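Local coordinates for Old Yellow Enzyme (Pichia, PDB 6AGZ), which catalyses the asymmetric reduction of enone compounds as an FMN-dependent oxidoreductase of the old yellow enzyme family, at the interface of chains A and B. Coordinates in Å, arbitrary orientation; residue numbers count along the deposited sequence, not the author numbering. Chains: chain A/B, Old Yellow Enzyme.

Contact 1: the interface of chains A and B. Residues chain A 213-214, 263-264, 267; chain B 212-214, 256, 260.
A:Tyr264 and B:Ala260 meet at the apolar centre of this patch, where the B:Ala260 CB methyl lies 3.6 Å from A:Tyr264 CA and also touches the A:Tyr264 CB methylene. The methyl thus presses on the root of the tyrosine, helix against helix. Because the tyrosine CG stands anti to its backbone N (chi1 165°), the ring is carried away from the helix-helix contact toward B:Ile213. There the tip of the isoleucine, CD1, approaches one corner of the ring, 3.7 Å from A:Tyr264 CD1. Farther along helix 258-274, A:Ser267 brings its hydroxyl OG to 3.6 Å from B:Val256 CA, a plain van der Waals contact.

Toward the polar rim, each helix 213-216 offers its first amide to a carboxylate of the other chain. B:Ile213 N donates to A:Glu214 OE2 at 2.9 Å, nearly straight, from the syn side and 21° out of the carboxylate plane. A:Ile213 N makes the reciprocal bond to B:Glu214 OE2, also 2.9 Å. Amides at helix starts would be expected to ease the negative charge of these carboxylates. Between the bonds the two glutamates run past each other in opposite directions, with A:Glu214 OE1 2.9 Å from B:Glu214 OE1 and the carboxylate planes 54° apart. Two bare carboxylates would repel at this distance, so one acid may carry a proton; protonation is not seen, and the contact should be read as doubtful. The B:Ser212 CB methylene packs 3.6 Å from A:Glu214 OE2.

In the fold, the patch joins the short helix 213-216 of both chains to the longer helix 258-274, on the outward flank of the TIM barrel where the two copies face each other.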
loop_
_atom_site.group_PDB
_atom_site.type_symbol
_atom_site.label_atom_id
_atom_site.label_comp_id
_atom_site.label_asym_id
_atom_site.label_seq_id
_atom_site.Cartn_x
_atom_site.Cartn_y
_atom_site.Cartn_z
ATOM N N ILE A 213 3.926 7.936 -10.462
ATOM C CA ILE A 213 4.569 7.320 -9.306
ATOM C C ILE A 213 6.005 6.939 -9.641
ATOM O O ILE A 213 6.940 7.249 -8.894
ATOM C CB ILE A 213 3.762 6.102 -8.828
ATOM C CG1 ILE A 213 2.363 6.530 -8.384
ATOM C CG2 ILE A 213 4.487 5.396 -7.700
ATOM C CD1 ILE A 213 1.468 5.371 -8.031
ATOM N N GLU A 214 6.198 6.260 -10.774
ATOM C CA GLU A 214 7.542 5.877 -11.194
ATOM C C GLU A 214 8.428 7.101 -11.394
ATOM O O GLU A 214 9.608 7.090 -11.027
ATOM C CB GLU A 214 7.477 5.050 -12.480
ATOM C CG GLU A 214 6.739 3.720 -12.352
ATOM C CD GLU A 214 5.227 3.859 -12.420
ATOM O OE1 GLU A 214 4.731 5.000 -12.535
ATOM O OE2 GLU A 214 4.533 2.822 -12.366
ATOM N N GLY A 263 4.526 2.712 -1.460
ATOM C CA GLY A 263 4.419 1.285 -1.716
ATOM C C GLY A 263 5.234 0.865 -2.923
ATOM O O GLY A 263 5.903 -0.173 -2.907
ATOM N N TYR A 264 5.202 1.677 -3.984
ATOM C CA TYR A 264 6.035 1.404 -5.150
ATOM C C TYR A 264 7.514 1.556 -4.819
ATOM O O TYR A 264 8.338 0.753 -5.271
ATOM C CB TYR A 264 5.649 2.325 -6.307
ATOM C CG TYR A 264 6.674 2.364 -7.423
ATOM C CD1 TYR A 264 6.699 1.383 -8.407
ATOM C CD2 TYR A 264 7.615 3.384 -7.494
ATOM C CE1 TYR A 264 7.635 1.415 -9.426
ATOM C CE2 TYR A 264 8.554 3.423 -8.506
ATOM C CZ TYR A 264 8.559 2.439 -9.470
ATOM O OH TYR A 264 9.493 2.478 -10.478
ATOM N N SER A 267 8.524 -1.464 -2.972
ATOM C CA SER A 267 8.548 -2.589 -3.899
ATOM C C SER A 267 9.822 -2.591 -4.732
ATOM O O SER A 267 10.395 -3.654 -5.002
ATOM C CB SER A 267 7.315 -2.550 -4.804
ATOM O OG SER A 267 7.317 -3.637 -5.713
ATOM N N SER B 212 3.432 0.238 -16.663
ATOM C CA SER B 212 3.494 1.095 -15.486
ATOM C C SER B 212 2.263 0.826 -14.635
ATOM O O SER B 212 1.297 0.202 -15.082
ATOM C CB SER B 212 3.580 2.579 -15.861
ATOM O OG SER B 212 2.306 3.097 -16.201
ATOM N N ILE B 213 2.316 1.307 -13.392
ATOM C CA ILE B 213 1.177 1.170 -12.489
ATOM C C ILE B 213 -0.045 1.870 -13.070
ATOM O O ILE B 213 -1.145 1.308 -13.114
ATOM C CB ILE B 213 1.530 1.719 -11.096
ATOM C CG1 ILE B 213 2.545 0.813 -10.399
ATOM C CG2 ILE B 213 0.280 1.858 -10.255
ATOM C CD1 ILE B 213 3.044 1.363 -9.080
ATOM N N GLU B 214 0.134 3.112 -13.528
ATOM C CA GLU B 214 -0.984 3.861 -14.093
ATOM C C GLU B 214 -1.466 3.240 -15.397
ATOM O O GLU B 214 -2.667 3.254 -15.690
ATOM C CB GLU B 214 -0.583 5.320 -14.312
ATOM C CG GLU B 214 -0.211 6.082 -13.044
ATOM C CD GLU B 214 1.228 5.855 -12.615
ATOM O OE1 GLU B 214 1.916 5.016 -13.234
ATOM O OE2 GLU B 214 1.672 6.521 -11.656
ATOM N N VAL B 256 5.919 -5.749 -9.511
ATOM C CA VAL B 256 5.523 -4.597 -8.710
ATOM C C VAL B 256 4.523 -5.083 -7.672
ATOM O O VAL B 256 3.533 -5.741 -8.018
ATOM C CB VAL B 256 4.929 -3.479 -9.584
ATOM C CG1 VAL B 256 4.422 -2.338 -8.718
ATOM C CG2 VAL B 256 5.969 -2.978 -10.579
ATOM N N ALA B 260 1.280 -1.520 -4.113
ATOM C CA ALA B 260 1.509 -0.327 -4.923
ATOM C C ALA B 260 0.481 -0.215 -6.042
ATOM O O ALA B 260 -0.108 0.852 -6.256
ATOM C CB ALA B 260 2.926 -0.350 -5.494
#

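Contact 2: the interface of chains A and B. Residues chain A 259, 304, 307-308; chain B 243, 257, 259, 304.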
loop_
_atom_site.group_PDB
_atom_site.type_symbol
_atom_site.label_atom_id
_atom_site.label_comp_id
_atom_site.label_asym_id
_atom_site.label_seq_id
_atom_site.Cartn_x
_atom_site.Cartn_y
_atom_site.Cartn_z
ATOM N N ILE A 259 0.370 5.260 0.231
ATOM C CA ILE A 259 0.518 3.807 0.215
ATOM C C ILE A 259 0.885 3.327 -1.184
ATOM O O ILE A 259 1.649 2.366 -1.342
ATOM C CB ILE A 259 -0.766 3.137 0.747
ATOM C CG1 ILE A 259 -0.897 3.377 2.253
ATOM C CG2 ILE A 259 -0.773 1.645 0.449
ATOM C CD1 ILE A 259 -2.154 2.793 2.865
ATOM N N TRP A 304 1.682 -2.214 6.393
ATOM C CA TRP A 304 1.815 -2.491 4.967
ATOM C C TRP A 304 3.259 -2.346 4.506
ATOM O O TRP A 304 3.732 -3.131 3.676
ATOM C CB TRP A 304 0.902 -1.566 4.162
ATOM C CG TRP A 304 1.165 -0.107 4.386
ATOM C CD1 TRP A 304 0.609 0.686 5.345
ATOM C CD2 TRP A 304 2.047 0.734 3.631
ATOM N NE1 TRP A 304 1.092 1.968 5.239
ATOM C CE2 TRP A 304 1.976 2.024 4.194
ATOM C CE3 TRP A 304 2.890 0.522 2.536
ATOM C CZ2 TRP A 304 2.714 3.098 3.698
ATOM C CZ3 TRP A 304 3.624 1.589 2.046
ATOM C CH2 TRP A 304 3.530 2.861 2.626
ATOM N N GLN A 307 5.011 -5.364 5.070
ATOM C CA GLN A 307 4.600 -6.403 4.133
ATOM C C GLN A 307 5.495 -6.432 2.904
ATOM O O GLN A 307 5.749 -7.507 2.349
ATOM C CB GLN A 307 3.147 -6.195 3.702
ATOM C CG GLN A 307 2.108 -6.666 4.702
ATOM C CD GLN A 307 0.727 -6.777 4.081
ATOM O OE1 GLN A 307 -0.250 -6.243 4.607
ATOM N NE2 GLN A 307 0.641 -7.475 2.955
ATOM N N ILE A 308 5.984 -5.271 2.467
ATOM C CA ILE A 308 6.696 -5.174 1.199
ATOM C C ILE A 308 8.187 -5.386 1.424
ATOM O O ILE A 308 8.800 -6.270 0.816
ATOM C CB ILE A 308 6.427 -3.822 0.518
ATOM C CG1 ILE A 308 4.921 -3.591 0.381
ATOM C CG2 ILE A 308 7.094 -3.778 -0.843
ATOM C CD1 ILE A 308 4.554 -2.205 -0.098
ATOM N N TYR B 243 -4.252 -10.141 -3.611
ATOM C CA TYR B 243 -3.420 -11.248 -3.159
ATOM C C TYR B 243 -3.657 -12.543 -3.925
ATOM O O TYR B 243 -2.864 -13.480 -3.779
ATOM C CB TYR B 243 -3.646 -11.506 -1.665
ATOM C CG TYR B 243 -3.137 -10.407 -0.760
ATOM C CD1 TYR B 243 -1.776 -10.209 -0.577
ATOM C CD2 TYR B 243 -4.018 -9.578 -0.079
ATOM C CE1 TYR B 243 -1.304 -9.210 0.252
ATOM C CE2 TYR B 243 -3.555 -8.577 0.752
ATOM C CZ TYR B 243 -2.198 -8.397 0.914
ATOM O OH TYR B 243 -1.734 -7.401 1.741
ATOM N N HIS B 257 4.782 -4.766 -6.408
ATOM C CA HIS B 257 3.995 -5.337 -5.324
ATOM C C HIS B 257 2.536 -4.896 -5.436
ATOM O O HIS B 257 2.261 -3.735 -5.763
ATOM C CB HIS B 257 4.571 -4.925 -3.968
ATOM C CG HIS B 257 4.096 -5.771 -2.829
ATOM N ND1 HIS B 257 2.869 -5.593 -2.228
ATOM C CD2 HIS B 257 4.683 -6.809 -2.186
ATOM C CE1 HIS B 257 2.721 -6.482 -1.263
ATOM N NE2 HIS B 257 3.808 -7.231 -1.215
ATOM N N ILE B 259 0.415 -4.021 -3.330
ATOM C CA ILE B 259 0.060 -2.878 -2.493
ATOM C C ILE B 259 0.252 -1.578 -3.265
ATOM O O ILE B 259 -0.532 -0.630 -3.124
ATOM C CB ILE B 259 0.877 -2.899 -1.187
ATOM C CG1 ILE B 259 0.476 -4.104 -0.332
ATOM C CG2 ILE B 259 0.682 -1.614 -0.402
ATOM C CD1 ILE B 259 1.250 -4.221 0.963
ATOM N N TRP B 304 -4.592 -1.993 4.699
ATOM C CA TRP B 304 -4.210 -0.841 3.886
ATOM C C TRP B 304 -5.318 -0.460 2.910
ATOM O O TRP B 304 -5.566 0.730 2.667
ATOM C CB TRP B 304 -2.907 -1.137 3.142
ATOM C CG TRP B 304 -2.953 -2.381 2.299
ATOM C CD1 TRP B 304 -2.657 -3.653 2.695
ATOM C CD2 TRP B 304 -3.308 -2.466 0.912
ATOM N NE1 TRP B 304 -2.811 -4.526 1.644
ATOM C CE2 TRP B 304 -3.210 -3.822 0.537
ATOM C CE3 TRP B 304 -3.701 -1.528 -0.048
ATOM C CZ2 TRP B 304 -3.489 -4.261 -0.755
ATOM C CZ3 TRP B 304 -3.979 -1.966 -1.330
ATOM C CH2 TRP B 304 -3.872 -3.321 -1.672
HETATM O O HOH W 1 4.083 -9.193 0.692
#
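B:Ile259, with 56 Å² hidden, reaches across to A:Ile308 (41 Å²) and A:Gln307 (37 Å²), and these three carry the contact. With its CG1 anti to the carbonyl carbon (chi1 -66°), B:Ile259 extends its CD1 methyl into chain A, 3.8 Å from A:Ile308 CG1 and also against the A:Gln307 CB methylene. Its other branch, CG2, meets A:Ile259 CG2 at 3.7 Å, a self-contact beside the two-fold axis. The A:Trp304 and B:Trp304 CB methylenes likewise face one another.

A:Ile308 is gripped from a second side, its CG1 lying over the centre of the B:His257 imidazole face, 3.9 Å from the ring centroid, in a CH-pi contact. B:Ile259 N donates to B:His257 ND1 near the ring plane at 3.1 Å, holding that ring at the start of helix 258-274 and making ND1 an acceptor. An alanine in place of B:His257 would probably leave A:Ile308 without its aromatic face and the B:Ile259 amide without this acceptor, opening a gap beside the helix start.

A:Gln307 supplies a direct polar link. Its chain, extended beyond CG, crosses B:Tyr243 at about a right angle, and the amide NE2 donates to the phenol OH at 2.7 Å, the oxygen lying 6° from the amide plane. The same B:Tyr243 OH accepts from the indole B:Trp304 NE1 at 3.1 Å, so donors from both chains converge on the hydroxyl oxygen.

Beyond the apolar packing, water 1 bridges the chains in the plane of the imidazole, 2.7 Å from B:His257 NE2 and 2.9 Å from the A:Gln307 carbonyl O.

The C-alpha centres of contact 1 and contact 2 lie about 11 Å apart, and helix 258-274 of both chains takes part in each. Residue 259, at the beginning of that helix, serves contact 2, while residues 260, 263, 264 and 267 serve contact 1; B:Val256 and B:His257, adjacent in sequence, divide between the two. Contact 1 adds helix 213-216 and contact 2 adds helix 303-308. Since the interface is two-fold symmetric, both patches recur with the chains exchanged, so the same helices and the loops beside them are used on both sides of the axis. This is consistent with a dimer, although the structure alone does not show the state in solution.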